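Local structure of EGF family domain-containing protein (Toxoplasma gondii, 4Z80) at the interface of chains A and B. The protein binds, as the apical membrane antigen AMA4, a segment of the rhoptry neck protein RON2L1, a pairing that probably helps form the moving junction during host-cell invasion. Sequence-based numbering; all coordinates share one arbitrary frame. Chains: chain A, EGF family domain-containing protein; chain B, Cytoadherence-linked asexual protein.

Contact 1: the interface of chains A and B. Residues chain A 158, 164, 167, 171, 264-267; chain B 10-11, 14.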
loop_
_atom_site.group_PDB
_atom_site.type_symbol
_atom_site.label_atom_id
_atom_site.label_comp_id
_atom_site.label_asym_id
_atom_site.label_seq_id
_atom_site.Cartn_x
_atom_site.Cartn_y
_atom_site.Cartn_z
ATOM N N LEU A 158 21.445 -1.866 -5.585
ATOM C CA LEU A 158 22.425 -2.830 -6.115
ATOM C C LEU A 158 21.927 -3.388 -7.447
ATOM O O LEU A 158 20.842 -3.046 -7.902
ATOM C CB LEU A 158 22.705 -3.958 -5.110
ATOM C CG LEU A 158 23.129 -3.477 -3.720
ATOM C CD1 LEU A 158 23.330 -4.645 -2.766
ATOM C CD2 LEU A 158 24.382 -2.622 -3.793
ATOM N N ASN A 164 23.820 -10.953 -2.939
ATOM C CA ASN A 164 24.727 -12.068 -2.668
ATOM C C ASN A 164 24.017 -13.150 -1.865
ATOM O O ASN A 164 22.897 -12.951 -1.403
ATOM C CB ASN A 164 25.994 -11.580 -1.948
ATOM C CG ASN A 164 25.727 -11.059 -0.545
ATOM O OD1 ASN A 164 24.977 -11.653 0.224
ATOM N ND2 ASN A 164 26.373 -9.951 -0.197
ATOM N N VAL A 167 22.675 -12.363 1.755
ATOM C CA VAL A 167 21.383 -11.684 1.818
ATOM C C VAL A 167 20.290 -12.750 1.848
ATOM O O VAL A 167 19.404 -12.726 2.704
ATOM C CB VAL A 167 21.160 -10.729 0.613
ATOM C CG1 VAL A 167 19.737 -10.164 0.605
ATOM C CG2 VAL A 167 22.169 -9.594 0.616
ATOM N N ASP A 171 19.391 -13.411 5.836
ATOM C CA ASP A 171 18.290 -12.473 6.075
ATOM C C ASP A 171 16.954 -12.998 5.580
ATOM O O ASP A 171 15.982 -12.979 6.322
ATOM C CB ASP A 171 18.574 -11.111 5.423
ATOM C CG ASP A 171 19.463 -10.217 6.279
ATOM O OD1 ASP A 171 19.711 -10.541 7.459
ATOM O OD2 ASP A 171 19.904 -9.163 5.771
ATOM N N HIS A 264 14.210 -7.303 2.346
ATOM C CA HIS A 264 15.650 -7.407 2.574
ATOM C C HIS A 264 16.487 -6.918 1.399
ATOM O O HIS A 264 17.713 -6.932 1.466
ATOM C CB HIS A 264 16.019 -8.845 2.928
ATOM C CG HIS A 264 15.434 -9.281 4.229
ATOM N ND1 HIS A 264 15.754 -8.667 5.420
ATOM C CD2 HIS A 264 14.517 -10.230 4.525
ATOM C CE1 HIS A 264 15.066 -9.228 6.398
ATOM N NE2 HIS A 264 14.311 -10.180 5.882
ATOM N N CYS A 265 15.824 -6.474 0.338
ATOM C CA CYS A 265 16.503 -5.855 -0.795
ATOM C C CYS A 265 16.996 -4.451 -0.471
ATOM O O CYS A 265 17.829 -3.910 -1.190
ATOM C CB CYS A 265 15.572 -5.786 -2.003
ATOM S SG CYS A 265 14.867 -7.371 -2.517
ATOM N N TRP A 266 16.464 -3.856 0.596
ATOM C CA TRP A 266 16.809 -2.487 0.959
ATOM C C TRP A 266 17.845 -2.476 2.063
ATOM O O TRP A 266 17.833 -3.337 2.944
ATOM C CB TRP A 266 15.570 -1.708 1.406
ATOM C CG TRP A 266 14.429 -1.870 0.477
ATOM C CD1 TRP A 266 13.237 -2.463 0.755
ATOM C CD2 TRP A 266 14.360 -1.448 -0.891
ATOM N NE1 TRP A 266 12.425 -2.433 -0.349
ATOM C CE2 TRP A 266 13.090 -1.816 -1.375
ATOM C CE3 TRP A 266 15.245 -0.791 -1.753
ATOM C CZ2 TRP A 266 12.680 -1.548 -2.683
ATOM C CZ3 TRP A 266 14.834 -0.525 -3.054
ATOM C CH2 TRP A 266 13.567 -0.903 -3.505
ATOM N N PRO A 267 18.747 -1.488 2.039
ATOM C CA PRO A 267 19.789 -1.450 3.062
ATOM C C PRO A 267 19.279 -0.909 4.389
ATOM O O PRO A 267 18.466 0.023 4.404
ATOM C CB PRO A 267 20.823 -0.505 2.460
ATOM C CG PRO A 267 20.017 0.441 1.660
ATOM C CD PRO A 267 18.862 -0.356 1.101
ATOM N N GLN B 10 22.217 -7.449 5.555
ATOM C CA GLN B 10 23.155 -7.960 4.566
ATOM C C GLN B 10 23.225 -7.075 3.329
ATOM O O GLN B 10 24.288 -6.944 2.727
ATOM C CB GLN B 10 22.785 -9.390 4.173
ATOM C CG GLN B 10 23.006 -10.386 5.295
ATOM C CD GLN B 10 24.473 -10.541 5.665
ATOM O OE1 GLN B 10 25.358 -10.452 4.812
ATOM N NE2 GLN B 10 24.735 -10.763 6.947
ATOM N N SER B 11 22.116 -6.453 2.943
ATOM C CA SER B 11 22.146 -5.604 1.758
ATOM C C SER B 11 22.947 -4.325 2.018
ATOM O O SER B 11 23.558 -3.771 1.101
ATOM C CB SER B 11 20.729 -5.279 1.293
ATOM O OG SER B 11 20.175 -6.405 0.632
ATOM N N ALA B 14 26.547 -5.434 1.814
ATOM C CA ALA B 14 26.907 -5.984 0.499
ATOM C C ALA B 14 27.940 -5.152 -0.287
ATOM O O ALA B 14 28.910 -5.712 -0.787
ATOM C CB ALA B 14 25.650 -6.186 -0.349
HETATM O O HOH W 1 19.629 -7.497 3.699
HETATM O O HOH W 2 28.380 -8.347 -1.444
HETATM O O HOH W 3 26.246 -8.907 2.556
#
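The backbone carbonyl oxygen of A:His264 takes the hydroxyl of B:Ser11 at 2.7 Å between O and OG, the donor lying in the carbonyl plane with a C=O...OG angle of 155°. B:Ser11 has its OG anti to its own carbonyl carbon (chi1 -76°), which turns the hydroxyl toward the A:His264 carbonyl, with both methyls of A:Val167 packing beside it. Water 1 also meets this carbonyl, and joins it to the backbone N of B:Ser11 and to the carboxylate of A:Asp171. The same carboxylate oxygen, OD2, accepts the backbone N of B:Gln10 at 2.9 Å, on its syn side and 23° out of the carboxylate plane. The acid thus takes up the N-H of the first residue of helix 10-17, and the helix N-terminus may help stabilise its negative charge. The A:Val167 and B:Gln10 side chains run antiparallel alongside one another, the valine CG2 against the glutamine CB at 3.6 Å. Farther along the helix, the methyl of B:Ala14 sits between A:Leu158 CD1, at 3.7 Å, and the amide of A:Asn164. That amide's OD1 receives the backbone N of A:Val167 at the start of helix 165-172, while ND2 reaches B:Ala14 O through water 2 and the backbone O and side-chain OE1 of B:Gln10 through water 3. The site seats one side of the peptide helix in the receptor groove, direct bonds and water bridges interleaving at its first turn.

Contact 2: the interface of chains A and B. Residues chain A 128, 157, 267-269; chain B 8-9, 11-12, 15.
This is a receptor-peptide interface in which an extended stretch of the RON2L1 peptide, B:Gln8 and B:Asn9, pairs with A:Tyr268 and A:Lys269 just before turning into a helix, which probably helps set where that helix starts. A:Lys269, itself poorly ordered, and B:Gln8 form an antiparallel beta bridge, flanked by the bond from B:Asn9 N to A:Tyr268 O at 2.9 Å. In return A:Tyr268 N donates to the side-chain OD1 of B:Asn9 at 2.9 Å, from above the amide plane and off the lone pairs, with a C=O...N angle of 99°. B:Ser12 N reaches that oxygen from the opposite face, so B:Asn9 caps the peptide helix while holding the receptor backbone. Its CG lies between its backbone N and carbonyl carbon (chi1 66°), which folds the amide back toward B:Ser12. The hydroxyl of B:Ser12 meets A:His128 NE2 tip to tip, 2.8 Å from OG with 157° at the hydrogen, and also accepts B:Gln8 NE2 at 2.7 Å. This second bond ties the extended arm to the first helical turn. A:Pro267 props two rings: its CB stands 3.6 Å above the centre of the A:His128 imidazole, and its CD lies over the rim of A:Tyr157. The phenol of A:Tyr157 donates to B:Ser11 O at 3.1 Å, with B:Pro15 CG beside its oxygen. The receptor side is built from loop residues, with segment 267-269 following the 3-10 helix 263-265.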
loop_
_atom_site.group_PDB
_atom_site.type_symbol
_atom_site.label_atom_id
_atom_site.label_comp_id
_atom_site.label_asym_id
_atom_site.label_seq_id
_atom_site.Cartn_x
_atom_site.Cartn_y
_atom_site.Cartn_z
ATOM N N HIS A 128 23.863 4.822 -0.462
ATOM C CA HIS A 128 24.095 4.191 0.823
ATOM C C HIS A 128 25.583 3.989 1.059
ATOM O O HIS A 128 26.055 4.058 2.189
ATOM C CB HIS A 128 23.354 2.858 0.892
ATOM C CG HIS A 128 23.500 2.163 2.204
ATOM N ND1 HIS A 128 22.926 2.639 3.363
ATOM C CD2 HIS A 128 24.180 1.046 2.549
ATOM C CE1 HIS A 128 23.238 1.837 4.364
ATOM N NE2 HIS A 128 23.998 0.864 3.897
ATOM N N TYR A 157 18.044 -1.163 -5.682
ATOM C CA TYR A 157 19.271 -1.004 -4.910
ATOM C C TYR A 157 20.193 -2.180 -5.236
ATOM O O TYR A 157 19.765 -3.333 -5.191
ATOM C CB TYR A 157 18.972 -0.925 -3.405
ATOM C CG TYR A 157 20.211 -0.913 -2.548
ATOM C CD1 TYR A 157 21.093 0.162 -2.576
ATOM C CD2 TYR A 157 20.507 -1.980 -1.713
ATOM C CE1 TYR A 157 22.237 0.161 -1.795
ATOM C CE2 TYR A 157 21.640 -1.982 -0.930
ATOM C CZ TYR A 157 22.502 -0.922 -0.978
ATOM O OH TYR A 157 23.634 -0.948 -0.193
ATOM N N PRO A 267 18.747 -1.488 2.039
ATOM C CA PRO A 267 19.789 -1.450 3.062
ATOM C C PRO A 267 19.279 -0.909 4.389
ATOM O O PRO A 267 18.466 0.023 4.404
ATOM C CB PRO A 267 20.823 -0.505 2.460
ATOM C CG PRO A 267 20.017 0.441 1.660
ATOM C CD PRO A 267 18.862 -0.356 1.101
ATOM N N TYR A 268 19.743 -1.499 5.485
ATOM C CA TYR A 268 19.543 -0.928 6.806
ATOM C C TYR A 268 20.843 -0.915 7.596
ATOM O O TYR A 268 21.526 -1.934 7.708
ATOM C CB TYR A 268 18.485 -1.691 7.613
ATOM C CG TYR A 268 18.470 -1.210 9.045
ATOM C CD1 TYR A 268 18.003 0.062 9.360
ATOM C CD2 TYR A 268 18.977 -1.995 10.071
ATOM C CE1 TYR A 268 18.018 0.523 10.657
ATOM C CE2 TYR A 268 18.996 -1.535 11.376
ATOM C CZ TYR A 268 18.510 -0.278 11.660
ATOM O OH TYR A 268 18.525 0.193 12.949
ATOM N N LYS A 269 21.163 0.251 8.145
ATOM C CA LYS A 269 22.275 0.409 9.075
ATOM C C LYS A 269 21.776 1.206 10.270
ATOM O O LYS A 269 20.992 2.147 10.107
ATOM C CB LYS A 269 23.450 1.103 8.394
ATOM C CG LYS A 269 24.662 1.303 9.269
ATOM C CD LYS A 269 25.806 1.799 8.408
ATOM C CE LYS A 269 27.088 1.978 9.194
ATOM N NZ LYS A 269 28.236 2.244 8.281
ATOM N N GLN B 8 23.804 -3.846 10.946
ATOM C CA GLN B 8 23.338 -3.554 9.600
ATOM C C GLN B 8 22.885 -4.854 8.973
ATOM O O GLN B 8 23.354 -5.929 9.362
ATOM C CB GLN B 8 24.438 -2.896 8.765
ATOM C CG GLN B 8 25.604 -3.810 8.467
ATOM C CD GLN B 8 26.809 -3.075 7.903
ATOM O OE1 GLN B 8 27.929 -3.251 8.386
ATOM N NE2 GLN B 8 26.589 -2.258 6.874
ATOM N N ASN B 9 21.967 -4.777 8.015
ATOM C CA ASN B 9 21.528 -5.985 7.344
ATOM C C ASN B 9 22.478 -6.329 6.209
ATOM O O ASN B 9 23.441 -5.613 5.951
ATOM C CB ASN B 9 20.079 -5.865 6.844
ATOM C CG ASN B 9 19.881 -4.821 5.749
ATOM O OD1 ASN B 9 20.820 -4.206 5.246
ATOM N ND2 ASN B 9 18.617 -4.620 5.380
ATOM N N SER B 11 22.116 -6.453 2.943
ATOM C CA SER B 11 22.146 -5.604 1.758
ATOM C C SER B 11 22.947 -4.325 2.018
ATOM O O SER B 11 23.558 -3.771 1.101
ATOM C CB SER B 11 20.729 -5.279 1.293
ATOM O OG SER B 11 20.175 -6.405 0.632
ATOM N N SER B 12 22.965 -3.870 3.268
ATOM C CA SER B 12 23.795 -2.732 3.666
ATOM C C SER B 12 25.273 -3.095 3.620
ATOM O O SER B 12 26.108 -2.315 3.151
ATOM C CB SER B 12 23.407 -2.257 5.072
ATOM O OG SER B 12 24.378 -1.372 5.613
ATOM N N PRO B 15 27.746 -3.827 -0.411
ATOM C CA PRO B 15 28.731 -3.066 -1.199
ATOM C C PRO B 15 30.154 -3.138 -0.649
ATOM O O PRO B 15 31.107 -2.949 -1.398
ATOM C CB PRO B 15 28.203 -1.621 -1.145
ATOM C CG PRO B 15 27.096 -1.620 -0.148
ATOM C CD PRO B 15 26.586 -3.005 -0.031
#

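Contact 1 and contact 2 are neighbouring sides of one peptide seat, the centres of their C-alpha atoms about 6 Å apart. They share B:Ser11, whose side chain serves contact 1 and whose carbonyl serves contact 2, and A:Pro267, which mainly packs in contact 2. The peptide helix 10-17 runs through both, while the extended residues ahead of it belong to contact 2. On the receptor, the continuous stretch 264-269 passes from one to the other, as do adjacent residues A:Tyr157 and A:Leu158. Adjacent flanks of the same helical turns are thus held, which probably sets the register and rotation of the bound peptide.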